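Local coordinates for ABC-type transport auxiliary lipoprotein component domain-containing protein (Xanthomonas campestris pv. campestris, PDB 2IQI) that is of unknown function but probably serves as an auxiliary lipoprotein of an ABC-type transport system, at residues L32-P37 with R79-S84; G55-Y60 with R109-Y114; G85-V90 with W176-G181; A122-N127 with T167-E172. All coordinates share one frame; numbering follows the deposited sequence.

How the interactions relate
Interactions 1 and 4 pack a helix on the mixed sheet. Interaction 3 joins the link after helix 69-82 to helix 155-185, and interaction 2 joins two parts of the sheet on either side of strand 49-51. Interactions 1 and 3 lie side by side, their centres about 9 Å apart. L32 N is 2.8 Å from A89 O, a probable hydrogen bond between neighbouring strands. Interactions 3 and 4 share helix 155-185, with centres about 17 Å apart. Interaction 4 touches interaction 1 through A80 CB and T170 CG2, 3.7 Å apart. Interaction 2 lies across the chain's centre from interaction 1, about 27 Å between centres. It meets interaction 4 at E111 O and T123 N, a probable hydrogen bond.

Interaction 1: residues L32-P37 with R79-S84; sequences LLVAKP and RAFEDS
This is a small apolar contact between strand 31-34 and the last turn of helix 69-82, deep in the helix-sheet interface. L32, V34 and F81 are the touching residues, and all three are buried. Its main element is a CH-pi contact. L32 CD2 lies over one face of the F81 ring, 3.6 Å from the ring centroid and 15° off the normal. It is displaced a little toward the rim, on the side of CZ and CE2, and reaches F81 CZ at 3.5 Å. The two side chains cross at about a right angle, so a methyl rests on the ring and the leucine does not lie along it. With CG anti to the backbone N (chi1 -175°), the L32 branch reaches out from the strand to the ring. V34 sits two residues further on and projects from the same side of the strand. Its CG2 approaches F81 CD2 at 4.2 Å, coming in obliquely and more loosely. The backbone at the helix end is held by S84. S84 OG gives a hydrogen bond to F81 O at 2.8 Å. S84 N also donates to F81 O, from the same face of the carbonyl plane, at 3.3 Å. The residue that supplies the ring thus also has its carbonyl gripped twice. F81 has further neighbours in V174 and T177 of helix 155-185 and in L103 of strand 101-110. V34 touches V77 and V78, one turn back along helix 69-82. The ring therefore projects from helix 69-82 to where helix 155-185 meets the sheet.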
loop_
_atom_site.group_PDB
_atom_site.type_symbol
_atom_site.label_atom_id
_atom_site.label_comp_id
_atom_site.label_asym_id
_atom_site.label_seq_id
_atom_site.Cartn_x
_atom_site.Cartn_y
_atom_site.Cartn_z
ATOM N N LEU A 32 2.246 -0.759 -17.429
ATOM C CA LEU A 32 1.523 -1.085 -16.225
ATOM C C LEU A 32 0.370 -0.150 -15.951
ATOM O O LEU A 32 0.514 1.083 -15.904
ATOM C CB LEU A 32 2.466 -1.149 -15.010
ATOM C CG LEU A 32 1.907 -1.600 -13.638
ATOM C CD1 LEU A 32 1.324 -3.013 -13.659
ATOM C CD2 LEU A 32 2.955 -1.493 -12.555
ATOM N N LEU A 33 -0.786 -0.756 -15.755
ATOM C CA LEU A 33 -1.935 -0.014 -15.304
ATOM C C LEU A 33 -2.137 -0.330 -13.813
ATOM O O LEU A 33 -2.327 -1.506 -13.461
ATOM C CB LEU A 33 -3.198 -0.357 -16.124
ATOM C CG LEU A 33 -4.479 0.113 -15.409
ATOM C CD1 LEU A 33 -4.562 1.609 -15.479
ATOM C CD2 LEU A 33 -5.778 -0.530 -15.908
ATOM N N VAL A 34 -2.098 0.697 -12.954
ATOM C CA VAL A 34 -2.367 0.508 -11.550
ATOM C C VAL A 34 -3.847 0.811 -11.321
ATOM O O VAL A 34 -4.271 1.951 -11.446
ATOM C CB VAL A 34 -1.458 1.421 -10.671
ATOM C CG1 VAL A 34 -1.808 1.288 -9.183
ATOM C CG2 VAL A 34 0.000 1.124 -10.905
ATOM N N ALA A 35 -4.634 -0.197 -10.979
ATOM C CA ALA A 35 -6.042 0.013 -10.655
ATOM C C ALA A 35 -6.299 0.823 -9.354
ATOM O O ALA A 35 -5.384 1.035 -8.535
ATOM C CB ALA A 35 -6.758 -1.323 -10.601
ATOM N N LYS A 36 -7.540 1.280 -9.170
ATOM C CA LYS A 36 -7.960 1.806 -7.874
ATOM C C LYS A 36 -7.976 0.636 -6.910
ATOM O O LYS A 36 -8.579 -0.386 -7.209
ATOM C CB LYS A 36 -9.365 2.446 -7.918
ATOM C CG LYS A 36 -9.365 3.909 -8.323
ATOM C CD LYS A 36 -10.538 4.718 -7.698
ATOM C CE LYS A 36 -10.701 6.158 -8.385
ATOM N NZ LYS A 36 -12.176 6.616 -8.650
ATOM N N PRO A 37 -7.303 0.775 -5.750
ATOM C CA PRO A 37 -7.418 -0.229 -4.684
ATOM C C PRO A 37 -8.844 -0.331 -4.228
ATOM O O PRO A 37 -9.588 0.659 -4.273
ATOM C CB PRO A 37 -6.561 0.349 -3.572
ATOM C CG PRO A 37 -5.573 1.227 -4.303
ATOM C CD PRO A 37 -6.386 1.861 -5.369
ATOM N N ARG A 79 3.560 6.555 -7.712
ATOM C CA ARG A 79 4.760 7.364 -7.569
ATOM C C ARG A 79 5.994 6.521 -7.429
ATOM O O ARG A 79 6.997 6.853 -8.036
ATOM C CB ARG A 79 4.646 8.372 -6.440
ATOM C CG ARG A 79 3.466 9.271 -6.724
ATOM C CD ARG A 79 3.290 10.486 -5.870
ATOM N NE ARG A 79 2.049 11.079 -6.360
ATOM C CZ ARG A 79 1.183 11.768 -5.625
ATOM N NH1 ARG A 79 1.438 11.968 -4.340
ATOM N NH2 ARG A 79 0.067 12.233 -6.185
ATOM N N ALA A 80 5.947 5.420 -6.672
ATOM C CA ALA A 80 7.167 4.591 -6.548
ATOM C C ALA A 80 7.577 3.868 -7.867
ATOM O O ALA A 80 8.767 3.733 -8.158
ATOM C CB ALA A 80 7.076 3.655 -5.395
ATOM N N PHE A 81 6.601 3.459 -8.682
ATOM C CA PHE A 81 6.903 3.023 -10.053
ATOM C C PHE A 81 7.534 4.141 -10.871
ATOM O O PHE A 81 8.515 3.911 -11.563
ATOM C CB PHE A 81 5.668 2.449 -10.776
ATOM C CG PHE A 81 5.259 1.071 -10.292
ATOM C CD1 PHE A 81 6.127 -0.013 -10.418
ATOM C CD2 PHE A 81 4.015 0.862 -9.713
ATOM C CE1 PHE A 81 5.765 -1.260 -9.974
ATOM C CE2 PHE A 81 3.646 -0.397 -9.263
ATOM C CZ PHE A 81 4.501 -1.454 -9.391
ATOM N N GLU A 82 6.974 5.347 -10.780
ATOM C CA GLU A 82 7.483 6.502 -11.526
ATOM C C GLU A 82 8.908 6.777 -11.136
ATOM O O GLU A 82 9.772 6.859 -12.004
ATOM C CB GLU A 82 6.603 7.737 -11.352
ATOM C CG GLU A 82 5.310 7.655 -12.179
ATOM C CD GLU A 82 4.230 8.660 -11.811
ATOM O OE1 GLU A 82 4.381 9.482 -10.864
ATOM O OE2 GLU A 82 3.184 8.619 -12.488
ATOM N N ASP A 83 9.178 6.835 -9.844
ATOM C CA ASP A 83 10.496 7.232 -9.357
ATOM C C ASP A 83 11.526 6.115 -9.423
ATOM O O ASP A 83 12.639 6.304 -8.956
ATOM C CB ASP A 83 10.424 7.712 -7.885
ATOM C CG ASP A 83 9.614 9.026 -7.709
ATOM O OD1 ASP A 83 9.414 9.815 -8.708
ATOM O OD2 ASP A 83 9.191 9.270 -6.546
ATOM N N SER A 84 11.175 4.939 -9.934
ATOM C CA SER A 84 12.099 3.827 -9.805
ATOM C C SER A 84 13.140 3.813 -10.884
ATOM O O SER A 84 14.242 3.322 -10.663
ATOM C CB SER A 84 11.368 2.506 -9.795
ATOM O OG SER A 84 10.725 2.299 -11.023
#

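Interaction 2: residues G55-Y60 with R109-Y114; sequences GELQVY and RFESDY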
loop_
_atom_site.group_PDB
_atom_site.type_symbol
_atom_site.label_atom_id
_atom_site.label_comp_id
_atom_site.label_asym_id
_atom_site.label_seq_id
_atom_site.Cartn_x
_atom_site.Cartn_y
_atom_site.Cartn_z
ATOM N N GLY A 55 -11.416 -7.732 18.804
ATOM C CA GLY A 55 -12.624 -7.835 17.969
ATOM C C GLY A 55 -13.293 -6.532 17.527
ATOM O O GLY A 55 -14.436 -6.558 17.089
ATOM N N GLU A 56 -12.584 -5.401 17.617
ATOM C CA GLU A 56 -13.232 -4.081 17.675
ATOM C C GLU A 56 -12.532 -2.914 16.951
ATOM O O GLU A 56 -11.335 -2.732 17.087
ATOM C CB GLU A 56 -13.459 -3.709 19.140
ATOM C CG GLU A 56 -14.690 -2.872 19.383
ATOM C CD GLU A 56 -14.861 -2.455 20.850
ATOM O OE1 GLU A 56 -15.139 -3.337 21.726
ATOM O OE2 GLU A 56 -14.725 -1.227 21.104
ATOM N N LEU A 57 -13.283 -2.115 16.203
ATOM C CA LEU A 57 -12.707 -0.937 15.543
ATOM C C LEU A 57 -13.278 0.392 16.048
ATOM O O LEU A 57 -14.491 0.534 16.192
ATOM C CB LEU A 57 -12.853 -1.025 14.010
ATOM C CG LEU A 57 -11.854 -1.903 13.236
ATOM C CD1 LEU A 57 -12.004 -1.749 11.731
ATOM C CD2 LEU A 57 -10.398 -1.659 13.612
ATOM N N GLN A 58 -12.399 1.353 16.321
ATOM C CA GLN A 58 -12.774 2.743 16.629
ATOM C C GLN A 58 -12.064 3.675 15.629
ATOM O O GLN A 58 -11.408 3.195 14.712
ATOM C CB GLN A 58 -12.378 3.075 18.058
ATOM C CG GLN A 58 -13.462 2.799 19.066
ATOM C CD GLN A 58 -12.945 2.375 20.434
ATOM O OE1 GLN A 58 -12.040 2.992 21.039
ATOM N NE2 GLN A 58 -13.547 1.312 20.944
ATOM N N VAL A 59 -12.211 4.991 15.768
ATOM C CA VAL A 59 -11.435 5.931 14.928
ATOM C C VAL A 59 -10.765 6.910 15.854
ATOM O O VAL A 59 -11.324 7.215 16.889
ATOM C CB VAL A 59 -12.286 6.690 13.856
ATOM C CG1 VAL A 59 -12.666 5.760 12.687
ATOM C CG2 VAL A 59 -13.536 7.362 14.470
ATOM N N TYR A 60 -9.561 7.375 15.558
ATOM C CA TYR A 60 -8.982 8.380 16.451
ATOM C C TYR A 60 -9.863 9.623 16.346
ATOM O O TYR A 60 -10.253 10.019 15.242
ATOM C CB TYR A 60 -7.534 8.716 16.095
ATOM C CG TYR A 60 -6.542 7.654 16.491
ATOM C CD1 TYR A 60 -6.212 7.441 17.829
ATOM C CD2 TYR A 60 -5.926 6.867 15.530
ATOM C CE1 TYR A 60 -5.280 6.454 18.187
ATOM C CE2 TYR A 60 -5.008 5.892 15.878
ATOM C CZ TYR A 60 -4.688 5.681 17.195
ATOM O OH TYR A 60 -3.784 4.708 17.519
ATOM N N ARG A 109 -6.643 -4.510 5.818
ATOM C CA ARG A 109 -6.490 -3.795 7.066
ATOM C C ARG A 109 -5.654 -2.563 6.832
ATOM O O ARG A 109 -4.635 -2.616 6.120
ATOM C CB ARG A 109 -5.896 -4.710 8.142
ATOM C CG ARG A 109 -6.942 -5.759 8.623
ATOM C CD ARG A 109 -6.532 -6.403 9.865
ATOM N NE ARG A 109 -5.227 -7.032 9.704
ATOM C CZ ARG A 109 -4.258 -6.965 10.613
ATOM N NH1 ARG A 109 -4.444 -6.280 11.747
ATOM N NH2 ARG A 109 -3.104 -7.560 10.396
ATOM N N PHE A 110 -6.140 -1.440 7.363
ATOM C CA PHE A 110 -5.399 -0.179 7.415
ATOM C C PHE A 110 -5.680 0.459 8.804
ATOM O O PHE A 110 -6.634 1.248 8.989
ATOM C CB PHE A 110 -5.839 0.738 6.284
ATOM C CG PHE A 110 -4.800 1.730 5.880
ATOM C CD1 PHE A 110 -4.615 2.894 6.605
ATOM C CD2 PHE A 110 -3.995 1.496 4.772
ATOM C CE1 PHE A 110 -3.639 3.794 6.237
ATOM C CE2 PHE A 110 -3.037 2.393 4.390
ATOM C CZ PHE A 110 -2.848 3.537 5.131
ATOM N N GLU A 111 -4.881 0.089 9.799
ATOM C CA GLU A 111 -5.289 0.372 11.164
ATOM C C GLU A 111 -4.137 0.485 12.144
ATOM O O GLU A 111 -3.085 -0.121 11.967
ATOM C CB GLU A 111 -6.280 -0.689 11.640
ATOM C CG GLU A 111 -5.666 -2.096 11.695
ATOM C CD GLU A 111 -6.696 -3.199 11.933
ATOM O OE1 GLU A 111 -6.652 -3.822 13.013
ATOM O OE2 GLU A 111 -7.558 -3.439 11.053
ATOM N N SER A 112 -4.352 1.284 13.178
ATOM C CA SER A 112 -3.489 1.269 14.345
ATOM C C SER A 112 -3.899 0.112 15.239
ATOM O O SER A 112 -4.990 0.105 15.773
ATOM C CB SER A 112 -3.634 2.568 15.085
ATOM O OG SER A 112 -2.685 2.626 16.093
ATOM N N ASP A 113 -3.040 -0.893 15.364
ATOM C CA ASP A 113 -3.413 -2.158 16.017
ATOM C C ASP A 113 -2.659 -2.335 17.317
ATOM O O ASP A 113 -1.422 -2.399 17.326
ATOM C CB ASP A 113 -3.151 -3.325 15.070
ATOM C CG ASP A 113 -3.561 -4.700 15.644
ATOM O OD1 ASP A 113 -4.383 -4.797 16.595
ATOM O OD2 ASP A 113 -3.048 -5.715 15.086
ATOM N N TYR A 114 -3.408 -2.388 18.415
ATOM C CA TYR A 114 -2.785 -2.489 19.740
ATOM C C TYR A 114 -2.262 -3.883 19.988
ATOM O O TYR A 114 -1.283 -4.052 20.698
ATOM C CB TYR A 114 -3.721 -2.049 20.871
ATOM C CG TYR A 114 -3.662 -0.580 21.178
ATOM C CD1 TYR A 114 -2.860 -0.093 22.230
ATOM C CD2 TYR A 114 -4.405 0.332 20.426
ATOM C CE1 TYR A 114 -2.816 1.280 22.517
ATOM C CE2 TYR A 114 -4.376 1.678 20.691
ATOM C CZ TYR A 114 -3.583 2.160 21.724
ATOM O OH TYR A 114 -3.577 3.517 21.956
#
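Y60 and S112 make the one hydrogen bond between 55-60 and 109-114. Y60 OH and S112 OG are 2.8 Å apart, and either may be the donor. S112 OG lies at the edge of the tyrosine ring, in its plane. The S112 hydroxyl is turned away from its own backbone N (chi1 -172°) and meets the phenol there. Van der Waals contacts accompany this bond. S112 CB is 3.7 Å from Y60 CE2, so the serine meets the ring edge with both CB and OG. Y114 touches more loosely, its CE2 standing 4.4 Å from Y60 OH. At the other end, the methyl L57 CD2 comes to 4.2 Å from E111 OE2. This is simple contact with a carboxylate whose strongest polar partner is R51. The charged groups form a network within 109-114. R109 NH1 makes a salt bridge to E111 OE1 at 3.5 Å and a long one to D113 OD2 at 3.7 Å. D113 OD2 lies in the guanidinium plane, at its edge. E111 OE1 has a second partner in R51 NE, and R109 NE pairs with E125 OE1. Charge is thus shared over several groups, which probably keeps these acids ionised. The chain turns a corner at E111, and the end-to-end directions of 57-60 and 111-114 differ by 96°. Strand 49-51 lies between the two parts, pairing antiparallel with 58-59 and parallel with 112-113. V158 of helix 155-185 touches both Y60 and S112, so the hydrogen bond sits beneath the start of that helix.

Interaction 3: residues G85-V90 with W176-G181; sequences GKIAAV and WTLITG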
loop_
_atom_site.group_PDB
_atom_site.type_symbol
_atom_site.label_atom_id
_atom_site.label_comp_id
_atom_site.label_asym_id
_atom_site.label_seq_id
_atom_site.Cartn_x
_atom_site.Cartn_y
_atom_site.Cartn_z
ATOM N N GLY A 85 12.800 4.346 -12.058
ATOM C CA GLY A 85 13.669 4.233 -13.220
ATOM C C GLY A 85 13.543 2.876 -13.894
ATOM O O GLY A 85 14.143 2.643 -14.926
ATOM N N LYS A 86 12.727 1.979 -13.355
ATOM C CA LYS A 86 12.649 0.615 -13.870
ATOM C C LYS A 86 11.562 0.392 -14.917
ATOM O O LYS A 86 11.606 -0.592 -15.654
ATOM C CB LYS A 86 12.524 -0.382 -12.715
ATOM C CG LYS A 86 13.637 -0.256 -11.653
ATOM C CD LYS A 86 14.982 -0.703 -12.187
ATOM C CE LYS A 86 16.083 -0.289 -11.240
ATOM N NZ LYS A 86 17.323 -1.074 -11.468
ATOM N N ILE A 87 10.614 1.320 -15.000
ATOM C CA ILE A 87 9.436 1.159 -15.866
ATOM C C ILE A 87 8.961 2.501 -16.426
ATOM O O ILE A 87 8.587 3.396 -15.686
ATOM C CB ILE A 87 8.262 0.456 -15.128
ATOM C CG1 ILE A 87 7.061 0.306 -16.042
ATOM C CG2 ILE A 87 7.859 1.215 -13.870
ATOM C CD1 ILE A 87 6.062 -0.679 -15.543
ATOM N N ALA A 88 8.969 2.615 -17.747
ATOM C CA ALA A 88 8.690 3.874 -18.390
ATOM C C ALA A 88 7.200 4.113 -18.471
ATOM O O ALA A 88 6.792 5.257 -18.609
ATOM C CB ALA A 88 9.338 3.941 -19.789
ATOM N N ALA A 89 6.384 3.067 -18.381
ATOM C CA ALA A 89 4.943 3.264 -18.560
ATOM C C ALA A 89 4.064 2.753 -17.416
ATOM O O ALA A 89 3.744 1.573 -17.344
ATOM C CB ALA A 89 4.472 2.691 -19.923
ATOM N N VAL A 90 3.668 3.659 -16.530
ATOM C CA VAL A 90 2.754 3.334 -15.457
ATOM C C VAL A 90 1.663 4.335 -15.529
ATOM O O VAL A 90 1.945 5.502 -15.684
ATOM C CB VAL A 90 3.351 3.557 -14.072
ATOM C CG1 VAL A 90 2.707 2.580 -13.082
ATOM C CG2 VAL A 90 4.851 3.436 -14.097
ATOM N N TRP A 176 7.739 -6.664 -6.392
ATOM C CA TRP A 176 7.122 -7.941 -6.726
ATOM C C TRP A 176 6.404 -7.819 -8.039
ATOM O O TRP A 176 6.245 -8.809 -8.734
ATOM C CB TRP A 176 6.166 -8.349 -5.633
ATOM C CG TRP A 176 5.348 -9.485 -5.917
ATOM C CD1 TRP A 176 5.660 -10.799 -5.698
ATOM C CD2 TRP A 176 4.020 -9.459 -6.433
ATOM N NE1 TRP A 176 4.600 -11.601 -6.076
ATOM C CE2 TRP A 176 3.588 -10.798 -6.542
ATOM C CE3 TRP A 176 3.158 -8.435 -6.853
ATOM C CZ2 TRP A 176 2.321 -11.132 -7.033
ATOM C CZ3 TRP A 176 1.889 -8.779 -7.350
ATOM C CH2 TRP A 176 1.487 -10.106 -7.426
ATOM N N THR A 177 5.951 -6.610 -8.361
ATOM C CA THR A 177 5.242 -6.351 -9.605
ATOM C C THR A 177 6.202 -6.396 -10.779
ATOM O O THR A 177 5.915 -7.017 -11.791
ATOM C CB THR A 177 4.550 -4.980 -9.587
ATOM O OG1 THR A 177 3.672 -4.944 -8.470
ATOM C CG2 THR A 177 3.720 -4.767 -10.872
ATOM N N LEU A 178 7.344 -5.739 -10.626
ATOM C CA LEU A 178 8.371 -5.757 -11.641
ATOM C C LEU A 178 8.915 -7.143 -11.856
ATOM O O LEU A 178 9.096 -7.535 -12.992
ATOM C CB LEU A 178 9.515 -4.835 -11.287
ATOM C CG LEU A 178 9.111 -3.387 -11.157
ATOM C CD1 LEU A 178 10.338 -2.676 -10.786
ATOM C CD2 LEU A 178 8.481 -2.828 -12.464
ATOM N N ILE A 179 9.223 -7.874 -10.786
ATOM C CA ILE A 179 9.845 -9.193 -10.948
ATOM C C ILE A 179 8.823 -10.184 -11.509
ATOM O O ILE A 179 9.105 -10.863 -12.513
ATOM C CB ILE A 179 10.522 -9.674 -9.643
ATOM C CG1 ILE A 179 11.791 -8.859 -9.435
ATOM C CG2 ILE A 179 10.813 -11.182 -9.653
ATOM C CD1 ILE A 179 12.370 -8.990 -8.073
ATOM N N THR A 180 7.638 -10.243 -10.905
ATOM C CA THR A 180 6.625 -11.166 -11.378
ATOM C C THR A 180 6.226 -10.831 -12.828
ATOM O O THR A 180 6.150 -11.717 -13.681
ATOM C CB THR A 180 5.377 -11.178 -10.477
ATOM O OG1 THR A 180 5.756 -11.335 -9.094
ATOM C CG2 THR A 180 4.477 -12.305 -10.885
ATOM N N GLY A 181 6.021 -9.550 -13.109
ATOM C CA GLY A 181 5.686 -9.130 -14.443
ATOM C C GLY A 181 6.697 -9.622 -15.444
ATOM O O GLY A 181 6.338 -10.217 -16.457
#
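L178 of helix 155-185 reaches across to K86 and I87, which follow helix 69-82 in the chain. Its CB points toward that loop. Its CG is anti to the carbonyl carbon (chi1 -61°), and from CG the two methyls divide the work. CD1 goes to the lysine. It meets K86 CB at 3.7 Å and K86 CG at 4.2 Å, with the two side chains crossing at about a right angle. CD2 goes to the isoleucine and lies 4.2 Å from I87 CB. The leucine fork therefore spans two successive residues of the loop. K86 offers only the base of its side chain. The chain then bends (chi2 -69°) and leads the ammonium away, where NZ makes a weak hydrogen bond to W25 O. W25 and F81 also touch L178, and they add apolar cover to its buried side chain. Elsewhere in the segment, T180 OG1 donates to W176 O at 2.6 Å, one turn back. The same hydroxyl oxygen sits 3.2 Å above one face of the W176 ring, toward its rim. That indole also meets F144 edge-to-face, on strand 137-149. G85, with a positive phi of 80°, is where the chain finally leaves helical angles after helix 69-82. The arrangement is plain helix-to-loop packing in an alpha/beta fold: helix 155-185 covers the link from helix 69-82 to strand 89-91.

Interaction 4: residues A122-N127 with T167-E172; sequences ATIELN and TQVTTE
V169 packs against I124 and L126 in a helix-on-sheet contact of the alpha/beta type. Helix 155-185 lies over strand 121-132, close to the centre of the chain. I124 and L126 are two apart on the strand and both point to the helix. E125, between them, points away. V169 faces this pair, and all three side chains are buried. L126 and V169 reach toward each other, tip to tip. L126 CD2 touches both valine methyls, at 3.9 Å from V169 CG2 and 4.0 Å from V169 CG1. It therefore lies against the fork of the valine. I124 is looser, with its CD1 4.3 Å from V169 CG1. The valine torsion sets this up. V169 CG1 stands between the backbone N and the carbonyl carbon (chi1 82°), while CG2 is anti to the N. Both methyls are thus offered to the sheet. L126 likewise has CG between its backbone N and carbonyl carbon (chi1 62°), which directs its tip at the valine. Neighbours complete the layer. I124 also touches A165 and L166 further back on the same helix, and L126 touches I105 of strand 101-110 and L73 of helix 69-82. The helix carries polar links along another side. T167 O takes T171 N and T171 OG1 from opposite faces of its plane. One turn of helix joins Q168 to E172, whose OE2 receives Q168 NE2 at 3.1 Å, with an N-H...O angle of 164° and the oxygen in the amide plane.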
loop_
_atom_site.group_PDB
_atom_site.type_symbol
_atom_site.label_atom_id
_atom_site.label_comp_id
_atom_site.label_asym_id
_atom_site.label_seq_id
_atom_site.Cartn_x
_atom_site.Cartn_y
_atom_site.Cartn_z
ATOM N N ALA A 122 1.127 0.347 13.484
ATOM C CA ALA A 122 0.477 0.735 12.228
ATOM C C ALA A 122 0.558 -0.452 11.289
ATOM O O ALA A 122 1.636 -0.925 11.000
ATOM C CB ALA A 122 1.140 1.927 11.620
ATOM N N THR A 123 -0.597 -0.913 10.838
ATOM C CA THR A 123 -0.742 -2.175 10.200
ATOM C C THR A 123 -1.452 -2.048 8.855
ATOM O O THR A 123 -2.582 -1.535 8.769
ATOM C CB THR A 123 -1.534 -3.117 11.126
ATOM O OG1 THR A 123 -0.779 -3.318 12.323
ATOM C CG2 THR A 123 -1.815 -4.479 10.467
ATOM N N ILE A 124 -0.797 -2.537 7.808
ATOM C CA ILE A 124 -1.402 -2.583 6.518
ATOM C C ILE A 124 -1.359 -4.008 6.092
ATOM O O ILE A 124 -0.307 -4.630 6.103
ATOM C CB ILE A 124 -0.682 -1.661 5.509
ATOM C CG1 ILE A 124 -0.643 -0.223 6.030
ATOM C CG2 ILE A 124 -1.454 -1.589 4.253
ATOM C CD1 ILE A 124 0.071 0.716 5.160
ATOM N N GLU A 125 -2.520 -4.553 5.757
ATOM C CA GLU A 125 -2.602 -5.841 5.109
ATOM C C GLU A 125 -3.390 -5.694 3.824
ATOM O O GLU A 125 -4.499 -5.122 3.834
ATOM C CB GLU A 125 -3.216 -6.872 6.023
ATOM C CG GLU A 125 -3.682 -8.134 5.291
ATOM C CD GLU A 125 -4.311 -9.176 6.238
ATOM O OE1 GLU A 125 -4.370 -8.908 7.482
ATOM O OE2 GLU A 125 -4.719 -10.270 5.744
ATOM N N LEU A 126 -2.807 -6.197 2.726
ATOM C CA LEU A 126 -3.404 -6.087 1.390
ATOM C C LEU A 126 -3.051 -7.265 0.436
ATOM O O LEU A 126 -2.051 -7.988 0.659
ATOM C CB LEU A 126 -3.083 -4.740 0.762
ATOM C CG LEU A 126 -1.596 -4.430 0.524
ATOM C CD1 LEU A 126 -1.092 -5.097 -0.776
ATOM C CD2 LEU A 126 -1.224 -2.887 0.600
ATOM N N ASN A 127 -3.864 -7.453 -0.618
ATOM C CA ASN A 127 -3.615 -8.491 -1.608
ATOM C C ASN A 127 -3.511 -7.897 -3.008
ATOM O O ASN A 127 -4.409 -7.176 -3.460
ATOM C CB ASN A 127 -4.741 -9.510 -1.556
ATOM C CG ASN A 127 -4.583 -10.618 -2.568
ATOM O OD1 ASN A 127 -5.155 -10.549 -3.671
ATOM N ND2 ASN A 127 -3.820 -11.663 -2.207
ATOM N N THR A 167 5.681 2.919 3.446
ATOM C CA THR A 167 6.904 2.908 2.654
ATOM C C THR A 167 7.324 1.455 2.432
ATOM O O THR A 167 7.583 1.050 1.289
ATOM C CB THR A 167 8.017 3.746 3.301
ATOM O OG1 THR A 167 7.595 5.107 3.362
ATOM C CG2 THR A 167 9.337 3.674 2.508
ATOM N N GLN A 168 7.322 0.660 3.504
ATOM C CA GLN A 168 7.702 -0.755 3.400
ATOM C C GLN A 168 6.774 -1.606 2.504
ATOM O O GLN A 168 7.288 -2.356 1.679
ATOM C CB GLN A 168 7.920 -1.388 4.772
ATOM C CG GLN A 168 8.240 -2.848 4.712
ATOM C CD GLN A 168 8.360 -3.521 6.088
ATOM O OE1 GLN A 168 8.629 -2.875 7.094
ATOM N NE2 GLN A 168 8.183 -4.838 6.114
ATOM N N VAL A 169 5.441 -1.485 2.621
ATOM C CA VAL A 169 4.545 -2.302 1.773
ATOM C C VAL A 169 4.658 -1.909 0.308
ATOM O O VAL A 169 4.659 -2.789 -0.547
ATOM C CB VAL A 169 3.028 -2.407 2.279
ATOM C CG1 VAL A 169 2.170 -1.213 1.897
ATOM C CG2 VAL A 169 2.376 -3.681 1.782
ATOM N N THR A 170 4.772 -0.601 0.029
ATOM C CA THR A 170 4.884 -0.094 -1.336
ATOM C C THR A 170 6.178 -0.651 -1.937
ATOM O O THR A 170 6.204 -1.032 -3.097
ATOM C CB THR A 170 4.920 1.463 -1.373
ATOM O OG1 THR A 170 3.724 1.988 -0.796
ATOM C CG2 THR A 170 5.054 2.009 -2.774
ATOM N N THR A 171 7.249 -0.709 -1.141
ATOM C CA THR A 171 8.542 -1.213 -1.632
ATOM C C THR A 171 8.403 -2.699 -2.006
ATOM O O THR A 171 9.011 -3.196 -2.978
ATOM C CB THR A 171 9.663 -1.021 -0.584
ATOM O OG1 THR A 171 9.840 0.373 -0.332
ATOM C CG2 THR A 171 10.930 -1.533 -1.086
ATOM N N GLU A 172 7.612 -3.418 -1.224
ATOM C CA GLU A 172 7.447 -4.830 -1.479
ATOM C C GLU A 172 6.555 -5.021 -2.709
ATOM O O GLU A 172 6.704 -5.993 -3.437
ATOM C CB GLU A 172 6.897 -5.548 -0.234
ATOM C CG GLU A 172 7.923 -5.758 0.891
ATOM C CD GLU A 172 7.320 -6.335 2.232
ATOM O OE1 GLU A 172 6.251 -7.044 2.242
ATOM O OE2 GLU A 172 7.964 -6.082 3.298
#